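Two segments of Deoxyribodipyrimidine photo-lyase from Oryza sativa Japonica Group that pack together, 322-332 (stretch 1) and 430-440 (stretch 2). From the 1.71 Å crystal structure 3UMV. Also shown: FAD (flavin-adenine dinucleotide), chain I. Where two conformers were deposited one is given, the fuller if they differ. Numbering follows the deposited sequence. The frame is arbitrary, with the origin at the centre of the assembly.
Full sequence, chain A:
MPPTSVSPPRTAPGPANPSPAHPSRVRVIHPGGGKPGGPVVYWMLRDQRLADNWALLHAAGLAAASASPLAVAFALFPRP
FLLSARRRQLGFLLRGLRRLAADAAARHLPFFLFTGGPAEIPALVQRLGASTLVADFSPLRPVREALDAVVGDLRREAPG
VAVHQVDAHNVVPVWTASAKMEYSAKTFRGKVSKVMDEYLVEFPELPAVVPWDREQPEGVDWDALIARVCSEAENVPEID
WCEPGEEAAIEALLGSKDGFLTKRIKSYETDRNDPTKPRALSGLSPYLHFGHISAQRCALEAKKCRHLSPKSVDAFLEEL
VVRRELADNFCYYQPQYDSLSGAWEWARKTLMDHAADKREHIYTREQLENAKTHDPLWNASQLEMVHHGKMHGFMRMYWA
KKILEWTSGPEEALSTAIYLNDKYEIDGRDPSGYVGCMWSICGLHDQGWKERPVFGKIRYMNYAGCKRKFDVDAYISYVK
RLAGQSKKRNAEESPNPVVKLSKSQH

Stretch 1 322-332: VRRELADNFCY
Stretch 2 (430-440) DPSGYVGCMWS

Two helices, 322-332 and 431-440, cross at right angles (signed crossing angle 90°), their axes 8.5 Å apart at closest approach. Both keep phi/psi near -65/-40. A small residue suits so close a crossing, and Ala 327 supplies it: its CA lies 5.3 Å from the CA of Ser 432, and its methyl points toward the second helix. There Ala 327 CB sits 3.6 Å from Ser 432 OG, 3.8 Å from Val 435 CG2 and 4.3 Å from Pro 431 CB, a shallow bump in a hollow lined by three side chains.

Val 435 (chi1 t) is the answering knob. Val 435 CG2 enters a notch of the first helix, 3.8 Å from Ala 327 CB, 3.6 Å from Phe 330 CD2 and 4.1 Å from Cys 331 SG. Phe 330 (t, chi2 77°) carries its ring onward, so that CZ lies 4.0 Å from CE of Met 438, whose flexible thioether is folded m, m, m. Cys 331 (m) places SG 3.8 Å from Pro 431 CB, while Asp 328 OD2 approaches Pro 431 CG at 3.3 Å; that carboxylate is hydrogen-bonded elsewhere in the structure.

No hydrogen bond joins the stretches; the contact is mostly apolar side-chain packing and buries 426 Å², both sides summed. Some polar groups are paired within a stretch. Asp 430 (t) caps the second helix, its OD1 accepting from Ser 432 N at 2.9 Å, and Pro 431, which has no amide hydrogen to offer, suits the first turn. Arg 324 (t, t, p) forms a salt bridge from NH2 to Glu 325 OE2 at 2.8 Å.

FAD lies against both helices: Arg 324 CA is 3.4 Å from FAD N3A, and Gly 433 CA is 3.2 Å from FAD N5. Gly 433 and Gly 436 fit here because a CB would clash with FAD O4 and FAD C9, respectively.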

ATOM      1  N   VAL A 322      10.209   7.496  -5.678  1.00 15.40           N
ATOM      2  CA  VAL A 322      11.380   7.140  -4.900  1.00 10.67           C
ATOM      3  C   VAL A 322      11.072   6.641  -3.480  1.00 13.05           C
ATOM      4  O   VAL A 322      11.513   5.566  -3.090  1.00 15.75           O
ATOM      5  CB  VAL A 322      12.414   8.277  -4.869  1.00 15.50           C
ATOM      6  CG1 VAL A 322      13.444   8.009  -3.802  1.00 18.98           C
ATOM      7  CG2 VAL A 322      13.090   8.372  -6.231  1.00 16.15           C
ATOM      8  N   ARG A 323      10.322   7.421  -2.714  0.50 13.61           N
ATOM      9  CA  ARG A 323      10.054   7.036  -1.336  0.50 14.76           C
ATOM     10  C   ARG A 323       9.194   5.773  -1.270  0.50 13.62           C
ATOM     11  O   ARG A 323       9.543   4.815  -0.571  0.50 12.52           O
ATOM     12  CB  ARG A 323       9.422   8.186  -0.555  0.50 16.93           C
ATOM     13  CG  ARG A 323      10.323   9.405  -0.430  0.50 18.69           C
ATOM     14  CD  ARG A 323      10.324   9.921   1.006  0.50 19.74           C
ATOM     15  NE  ARG A 323      10.953   8.967   1.916  0.50 21.15           N
ATOM     16  CZ  ARG A 323      12.203   9.075   2.354  0.50 20.12           C
ATOM     17  NH1 ARG A 323      12.708   8.164   3.179  0.50  8.90           N
ATOM     18  NH2 ARG A 323      12.945  10.105   1.968  0.50 20.80           N
ATOM     19  N   ARG A 324       8.087   5.762  -2.005  1.00 14.34           N
ATOM     20  CA  ARG A 324       7.166   4.633  -1.943  1.00 14.40           C
ATOM     21  C   ARG A 324       7.900   3.362  -2.363  1.00 14.08           C
ATOM     22  O   ARG A 324       7.817   2.335  -1.687  1.00 14.33           O
ATOM     23  CB  ARG A 324       5.943   4.848  -2.832  1.00 15.67           C
ATOM     24  CG  ARG A 324       4.994   3.642  -2.836  1.00 15.50           C
ATOM     25  CD  ARG A 324       3.832   3.874  -3.779  1.00 14.17           C
ATOM     26  NE  ARG A 324       4.354   4.301  -5.070  1.00 16.92           N
ATOM     27  CZ  ARG A 324       4.834   3.496  -6.010  1.00 21.54           C
ATOM     28  NH1 ARG A 324       4.820   2.167  -5.858  1.00 18.55           N
ATOM     29  NH2 ARG A 324       5.315   4.028  -7.130  1.00 23.71           N
ATOM     30  N   GLU A 325       8.630   3.440  -3.468  1.00 10.57           N
ATOM     31  CA  GLU A 325       9.339   2.262  -3.949  1.00  9.47           C
ATOM     32  C   GLU A 325      10.509   1.845  -3.063  1.00 14.54           C
ATOM     33  O   GLU A 325      10.867   0.665  -3.016  1.00 12.93           O
ATOM     34  CB  GLU A 325       9.680   2.397  -5.446  1.00 10.32           C
ATOM     35  CG  GLU A 325       8.393   2.396  -6.259  1.00 13.26           C
ATOM     36  CD  GLU A 325       8.549   2.469  -7.773  1.00 16.51           C
ATOM     37  OE1 GLU A 325       9.609   2.091  -8.324  1.00 20.20           O
ATOM     38  OE2 GLU A 325       7.553   2.881  -8.406  1.00 18.67           O
ATOM     39  N   LEU A 326      11.081   2.810  -2.343  1.00 11.58           N
ATOM     40  CA  LEU A 326      12.101   2.517  -1.347  1.00 14.89           C
ATOM     41  C   LEU A 326      11.515   1.659  -0.225  1.00 14.72           C
ATOM     42  O   LEU A 326      12.210   0.806   0.324  1.00 10.42           O
ATOM     43  CB  LEU A 326      12.698   3.811  -0.780  1.00 12.26           C
ATOM     44  CG  LEU A 326      13.645   3.614   0.417  1.00 12.93           C
ATOM     45  CD1 LEU A 326      14.904   2.832   0.057  1.00 13.94           C
ATOM     46  CD2 LEU A 326      13.987   4.963   0.992  1.00 11.81           C
ATOM     47  N   ALA A 327      10.241   1.870   0.105  1.00 13.59           N
ATOM     48  CA  ALA A 327       9.608   1.036   1.119  1.00 11.71           C
ATOM     49  C   ALA A 327       9.453  -0.404   0.645  1.00 12.97           C
ATOM     50  O   ALA A 327       9.642  -1.319   1.447  1.00 16.65           O
ATOM     51  CB  ALA A 327       8.253   1.608   1.576  1.00 12.08           C
ATOM     52  N   ASP A 328       9.077  -0.609  -0.626  1.00  8.54           N
ATOM     53  CA  ASP A 328       9.042  -1.975  -1.184  1.00 10.19           C
ATOM     54  C   ASP A 328      10.442  -2.604  -1.154  1.00 13.25           C
ATOM     55  O   ASP A 328      10.619  -3.773  -0.795  1.00 15.46           O
ATOM     56  CB  ASP A 328       8.452  -2.021  -2.600  1.00 11.19           C
ATOM     57  CG  ASP A 328       6.976  -2.441  -2.614  1.00 17.13           C
ATOM     58  OD1 ASP A 328       6.523  -3.117  -3.581  1.00 15.80           O
ATOM     59  OD2 ASP A 328       6.269  -2.099  -1.639  1.00 15.55           O
ATOM     60  N   ASN A 329      11.441  -1.814  -1.543  1.00 14.24           N
ATOM     61  CA  ASN A 329      12.824  -2.265  -1.511  1.00 11.68           C
ATOM     62  C   ASN A 329      13.160  -2.812  -0.129  1.00 13.53           C
ATOM     63  O   ASN A 329      13.683  -3.918   0.003  1.00 12.38           O
ATOM     64  CB  ASN A 329      13.753  -1.115  -1.877  1.00 13.18           C
ATOM     65  CG  ASN A 329      15.212  -1.435  -1.613  1.00 15.03           C
ATOM     66  OD1 ASN A 329      15.752  -1.062  -0.578  1.00 13.99           O
ATOM     67  ND2 ASN A 329      15.843  -2.149  -2.530  1.00 14.01           N
ATOM     68  N   PHE A 330      12.822  -2.043   0.901  1.00 12.41           N
ATOM     69  CA  PHE A 330      13.186  -2.433   2.247  1.00 13.02           C
ATOM     70  C   PHE A 330      12.470  -3.696   2.687  1.00 11.18           C
ATOM     71  O   PHE A 330      13.098  -4.639   3.171  1.00 14.06           O
ATOM     72  CB  PHE A 330      12.924  -1.299   3.228  1.00 11.83           C
ATOM     73  CG  PHE A 330      13.217  -1.667   4.647  1.00 10.38           C
ATOM     74  CD1 PHE A 330      14.531  -1.725   5.111  1.00 13.13           C
ATOM     75  CD2 PHE A 330      12.190  -1.956   5.518  1.00  9.93           C
ATOM     76  CE1 PHE A 330      14.797  -2.072   6.428  1.00 10.46           C
ATOM     77  CE2 PHE A 330      12.463  -2.301   6.851  1.00 13.40           C
ATOM     78  CZ  PHE A 330      13.752  -2.354   7.295  1.00 12.25           C
ATOM     79  N   CYS A 331      11.156  -3.732   2.528  1.00 11.78           N
ATOM     80  CA  CYS A 331      10.419  -4.907   2.974  1.00 11.19           C
ATOM     81  C   CYS A 331      10.788  -6.171   2.171  1.00 13.95           C
ATOM     82  O   CYS A 331      10.811  -7.268   2.713  1.00 14.24           O
ATOM     83  CB  CYS A 331       8.910  -4.657   2.956  1.00 13.23           C
ATOM     84  SG  CYS A 331       8.367  -3.348   4.069  1.00 14.29           S
ATOM     85  N   TYR A 332      11.103  -6.009   0.886  1.00 14.23           N
ATOM     86  CA  TYR A 332      11.462  -7.145   0.048  1.00 11.72           C
ATOM     87  C   TYR A 332      12.788  -7.786   0.483  1.00 13.81           C
ATOM     88  O   TYR A 332      12.905  -9.008   0.503  1.00 14.72           O
ATOM     89  CB  TYR A 332      11.515  -6.710  -1.424  1.00  9.35           C
ATOM     90  CG  TYR A 332      11.909  -7.823  -2.371  1.00 14.89           C
ATOM     91  CD1 TYR A 332      11.001  -8.828  -2.709  1.00 14.40           C
ATOM     92  CD2 TYR A 332      13.176  -7.863  -2.941  1.00 18.00           C
ATOM     93  CE1 TYR A 332      11.347  -9.839  -3.572  1.00 18.30           C
ATOM     94  CE2 TYR A 332      13.524  -8.880  -3.817  1.00 19.83           C
ATOM     95  CZ  TYR A 332      12.600  -9.860  -4.123  1.00 23.82           C
ATOM     96  OH  TYR A 332      12.922 -10.882  -4.984  1.00 28.63           O
ATOM     97  N   ASP A 430       0.768  -1.963   4.958  1.00 12.87           N
ATOM     98  CA  ASP A 430       1.416  -1.570   3.718  1.00 12.00           C
ATOM     99  C   ASP A 430       2.909  -1.456   3.987  1.00 11.60           C
ATOM    100  O   ASP A 430       3.306  -0.988   5.039  1.00 11.92           O
ATOM    101  CB  ASP A 430       0.892  -0.180   3.304  1.00 12.19           C
ATOM    102  CG  ASP A 430       1.282   0.200   1.876  1.00 16.61           C
ATOM    103  OD1 ASP A 430       2.406   0.711   1.664  1.00 17.48           O
ATOM    104  OD2 ASP A 430       0.460  -0.021   0.961  1.00 17.19           O
ATOM    105  N   PRO A 431       3.742  -1.841   3.020  1.00 11.03           N
ATOM    106  CA  PRO A 431       5.182  -1.636   3.202  1.00 12.26           C
ATOM    107  C   PRO A 431       5.517  -0.220   3.700  1.00 10.36           C
ATOM    108  O   PRO A 431       6.381  -0.036   4.557  1.00 14.29           O
ATOM    109  CB  PRO A 431       5.732  -1.873   1.797  1.00 11.06           C
ATOM    110  CG  PRO A 431       4.756  -2.872   1.210  1.00 11.62           C
ATOM    111  CD  PRO A 431       3.423  -2.422   1.702  1.00 12.38           C
ATOM    112  N   SER A 432       4.836   0.779   3.157  1.00  8.92           N
ATOM    113  CA  SER A 432       5.087   2.156   3.558  1.00  8.54           C
ATOM    114  C   SER A 432       4.648   2.480   4.978  1.00 13.68           C
ATOM    115  O   SER A 432       5.132   3.433   5.558  1.00 14.60           O
ATOM    116  CB  SER A 432       4.440   3.145   2.586  1.00  7.89           C
ATOM    117  OG  SER A 432       4.979   3.012   1.277  1.00 14.43           O
ATOM    118  N   GLY A 433       3.712   1.710   5.528  1.00  9.08           N
ATOM    119  CA  GLY A 433       3.342   1.853   6.928  1.00  9.46           C
ATOM    120  C   GLY A 433       4.416   1.320   7.854  1.00  9.65           C
ATOM    121  O   GLY A 433       4.795   1.980   8.826  1.00 10.00           O
ATOM    122  N   TYR A 434       4.902   0.119   7.559  1.00 13.38           N
ATOM    123  CA  TYR A 434       5.996  -0.447   8.325  1.00  9.47           C
ATOM    124  C   TYR A 434       7.195   0.465   8.227  1.00 10.02           C
ATOM    125  O   TYR A 434       7.840   0.781   9.238  1.00 10.85           O
ATOM    126  CB  TYR A 434       6.358  -1.835   7.808  1.00 10.24           C
ATOM    127  CG  TYR A 434       5.245  -2.846   8.012  1.00 12.66           C
ATOM    128  CD1 TYR A 434       4.524  -3.334   6.948  1.00 11.62           C
ATOM    129  CD2 TYR A 434       4.931  -3.301   9.284  1.00 21.70           C
ATOM    130  CE1 TYR A 434       3.506  -4.246   7.131  1.00 15.08           C
ATOM    131  CE2 TYR A 434       3.931  -4.227   9.482  1.00 22.72           C
ATOM    132  CZ  TYR A 434       3.225  -4.701   8.405  1.00 22.91           C
ATOM    133  OH  TYR A 434       2.227  -5.632   8.616  1.00 23.69           O
ATOM    134  N   VAL A 435       7.491   0.916   7.009  1.00 10.27           N
ATOM    135  CA  VAL A 435       8.660   1.760   6.799  1.00  9.13           C
ATOM    136  C   VAL A 435       8.525   3.143   7.459  1.00 11.93           C
ATOM    137  O   VAL A 435       9.495   3.655   8.001  1.00 13.43           O
ATOM    138  CB  VAL A 435       9.101   1.820   5.310  1.00 10.31           C
ATOM    139  CG1 VAL A 435      10.190   2.894   5.067  1.00 10.08           C
ATOM    140  CG2 VAL A 435       9.646   0.447   4.915  1.00  9.74           C
ATOM    141  N   GLY A 436       7.327   3.726   7.425  1.00 10.70           N
ATOM    142  CA  GLY A 436       7.071   4.993   8.106  1.00 11.32           C
ATOM    143  C   GLY A 436       7.320   4.898   9.608  1.00 10.96           C
ATOM    144  O   GLY A 436       7.974   5.762  10.202  1.00 12.24           O
ATOM    145  N   CYS A 437       6.808   3.838  10.222  1.00 10.84           N
ATOM    146  CA  CYS A 437       7.015   3.613  11.659  1.00 14.47           C
ATOM    147  C   CYS A 437       8.497   3.389  11.948  1.00 12.82           C
ATOM    148  O   CYS A 437       9.036   3.934  12.931  1.00 12.33           O
ATOM    149  CB  CYS A 437       6.176   2.428  12.144  1.00 14.66           C
ATOM    150  SG  CYS A 437       4.395   2.765  12.114  1.00 13.30           S
ATOM    151  N   MET A 438       9.154   2.600  11.089  1.00  9.81           N
ATOM    152  CA  MET A 438      10.587   2.364  11.236  1.00 11.71           C
ATOM    153  C   MET A 438      11.409   3.636  11.018  1.00 12.58           C
ATOM    154  O   MET A 438      12.427   3.834  11.668  1.00 13.04           O
ATOM    155  CB  MET A 438      11.061   1.252  10.301  1.00 10.78           C
ATOM    156  CG  MET A 438      10.527  -0.110  10.644  1.00 13.57           C
ATOM    157  SD  MET A 438      11.418  -0.919  11.998  1.00 15.75           S
ATOM    158  CE  MET A 438      12.913  -1.452  11.135  1.00 14.78           C
ATOM    159  N   TRP A 439      10.987   4.494  10.094  1.00 10.83           N
ATOM    160  CA  TRP A 439      11.720   5.752   9.903  1.00 13.70           C
ATOM    161  C   TRP A 439      11.656   6.568  11.196  1.00 10.78           C
ATOM    162  O   TRP A 439      12.649   7.123  11.664  1.00 13.92           O
ATOM    163  CB  TRP A 439      11.116   6.550   8.741  1.00 12.77           C
ATOM    164  CG  TRP A 439      11.799   7.868   8.466  1.00 16.34           C
ATOM    165  CD1 TRP A 439      12.800   8.104   7.560  1.00 22.20           C
ATOM    166  CD2 TRP A 439      11.510   9.135   9.079  1.00 19.08           C
ATOM    167  NE1 TRP A 439      13.160   9.431   7.587  1.00 21.82           N
ATOM    168  CE2 TRP A 439      12.382  10.084   8.507  1.00 19.20           C
ATOM    169  CE3 TRP A 439      10.607   9.552  10.057  1.00 20.22           C
ATOM    170  CZ2 TRP A 439      12.374  11.424   8.887  1.00 23.38           C
ATOM    171  CZ3 TRP A 439      10.597  10.893  10.431  1.00 22.31           C
ATOM    172  CH2 TRP A 439      11.477  11.804   9.849  1.00 21.99           C
ATOM    173  N   SER A 440      10.468   6.622  11.781  1.00 10.70           N
ATOM    174  CA  SER A 440      10.205   7.482  12.926  1.00 11.20           C
ATOM    175  C   SER A 440      10.902   6.994  14.182  1.00 10.40           C
ATOM    176  O   SER A 440      11.516   7.777  14.909  1.00 12.82           O
ATOM    177  CB  SER A 440       8.695   7.544  13.174  1.00 15.56           C
ATOM    178  OG  SER A 440       8.054   8.079  12.031  1.00 16.90           O
TER
HETATM  179  PA  FAD I 801       1.132  12.697  -0.732  1.00 15.32           P
HETATM  180  O1A FAD I 801       2.008  13.691  -0.031  1.00 20.21           O
HETATM  181  O2A FAD I 801       0.188  13.296  -1.737  1.00 16.35           O
HETATM  182  O5B FAD I 801       2.074  11.594  -1.408  1.00 16.20           O
HETATM  183  C5B FAD I 801       1.725  10.949  -2.614  1.00 20.26           C
HETATM  184  C4B FAD I 801       2.170   9.484  -2.567  1.00 15.98           C
HETATM  185  O4B FAD I 801       3.567   9.358  -2.352  1.00 14.28           O
HETATM  186  C3B FAD I 801       1.537   8.738  -1.409  1.00 17.49           C
HETATM  187  O3B FAD I 801       0.242   8.286  -1.729  1.00 17.24           O
HETATM  188  C2B FAD I 801       2.493   7.594  -1.242  1.00 14.42           C
HETATM  189  O2B FAD I 801       2.280   6.645  -2.270  1.00 18.60           O
HETATM  190  C1B FAD I 801       3.821   8.254  -1.512  1.00 15.20           C
HETATM  191  N9A FAD I 801       4.456   8.694  -0.259  1.00 14.24           N
HETATM  192  C8A FAD I 801       4.378   9.926   0.335  1.00 16.30           C
HETATM  193  N7A FAD I 801       5.125   9.886   1.463  1.00 13.66           N
HETATM  194  C5A FAD I 801       5.661   8.641   1.600  1.00 13.15           C
HETATM  195  C6A FAD I 801       6.497   8.031   2.543  1.00 14.39           C
HETATM  196  N6A FAD I 801       7.036   8.711   3.554  1.00 18.62           N
HETATM  197  N1A FAD I 801       6.872   6.716   2.378  1.00 14.33           N
HETATM  198  C2A FAD I 801       6.432   6.009   1.283  1.00 16.42           C
HETATM  199  N3A FAD I 801       5.606   6.607   0.358  1.00 15.00           N
HETATM  200  C4A FAD I 801       5.243   7.900   0.512  1.00 14.60           C
HETATM  201  N1  FAD I 801       1.983   5.447   3.837  1.00  9.88           N
HETATM  202  C2  FAD I 801       1.082   4.520   3.403  1.00 14.62           C
HETATM  203  O2  FAD I 801       0.843   4.477   2.195  1.00 15.69           O
HETATM  204  N3  FAD I 801       0.484   3.647   4.296  1.00 11.32           N
HETATM  205  C4  FAD I 801       0.778   3.714   5.646  1.00 13.20           C
HETATM  206  O4  FAD I 801       0.239   2.937   6.441  1.00 14.63           O
HETATM  207  C4X FAD I 801       1.707   4.654   6.076  1.00 15.67           C
HETATM  208  N5  FAD I 801       2.033   4.780   7.406  1.00 16.42           N
HETATM  209  C5X FAD I 801       2.972   5.707   7.813  1.00 13.22           C
HETATM  210  C6  FAD I 801       3.321   5.804   9.166  1.00 10.28           C
HETATM  211  C7  FAD I 801       4.269   6.745   9.581  1.00 10.31           C
HETATM  212  C7M FAD I 801       4.636   6.820  11.040  1.00  9.76           C
HETATM  213  C8  FAD I 801       4.853   7.591   8.634  1.00 11.96           C
HETATM  214  C8M FAD I 801       5.872   8.622   9.019  1.00 12.83           C
HETATM  215  C9  FAD I 801       4.490   7.492   7.302  1.00  9.70           C
HETATM  216  C9A FAD I 801       3.559   6.556   6.892  1.00 11.51           C
HETATM  217  N10 FAD I 801       3.202   6.468   5.562  1.00 10.48           N
HETATM  218  C10 FAD I 801       2.292   5.516   5.172  1.00  9.86           C
HETATM  219  C1' FAD I 801       3.811   7.378   4.504  1.00 12.56           C
HETATM  220  C2' FAD I 801       3.013   8.698   4.260  1.00 12.97           C
HETATM  221  O2' FAD I 801       2.663   9.405   5.456  1.00 14.04           O
HETATM  222  C3' FAD I 801       1.726   8.508   3.437  1.00 12.98           C
HETATM  223  O3' FAD I 801       2.023   7.776   2.277  1.00 13.37           O
HETATM  224  C4' FAD I 801       1.073   9.828   3.019  1.00 15.73           C
HETATM  225  O4' FAD I 801       0.755  10.588   4.169  1.00 18.20           O
HETATM  226  C5' FAD I 801      -0.174   9.502   2.198  1.00 13.94           C
HETATM  227  O5' FAD I 801      -1.027  10.596   1.960  1.00 11.85           O
HETATM  228  P   FAD I 801      -1.135  11.195   0.474  1.00 13.52           P
HETATM  229  O1P FAD I 801      -1.410  10.094  -0.531  1.00 15.62           O
HETATM  230  O2P FAD I 801      -2.180  12.279   0.452  1.00 14.02           O
HETATM  231  O3P FAD I 801       0.351  11.817   0.394  1.00 15.16           O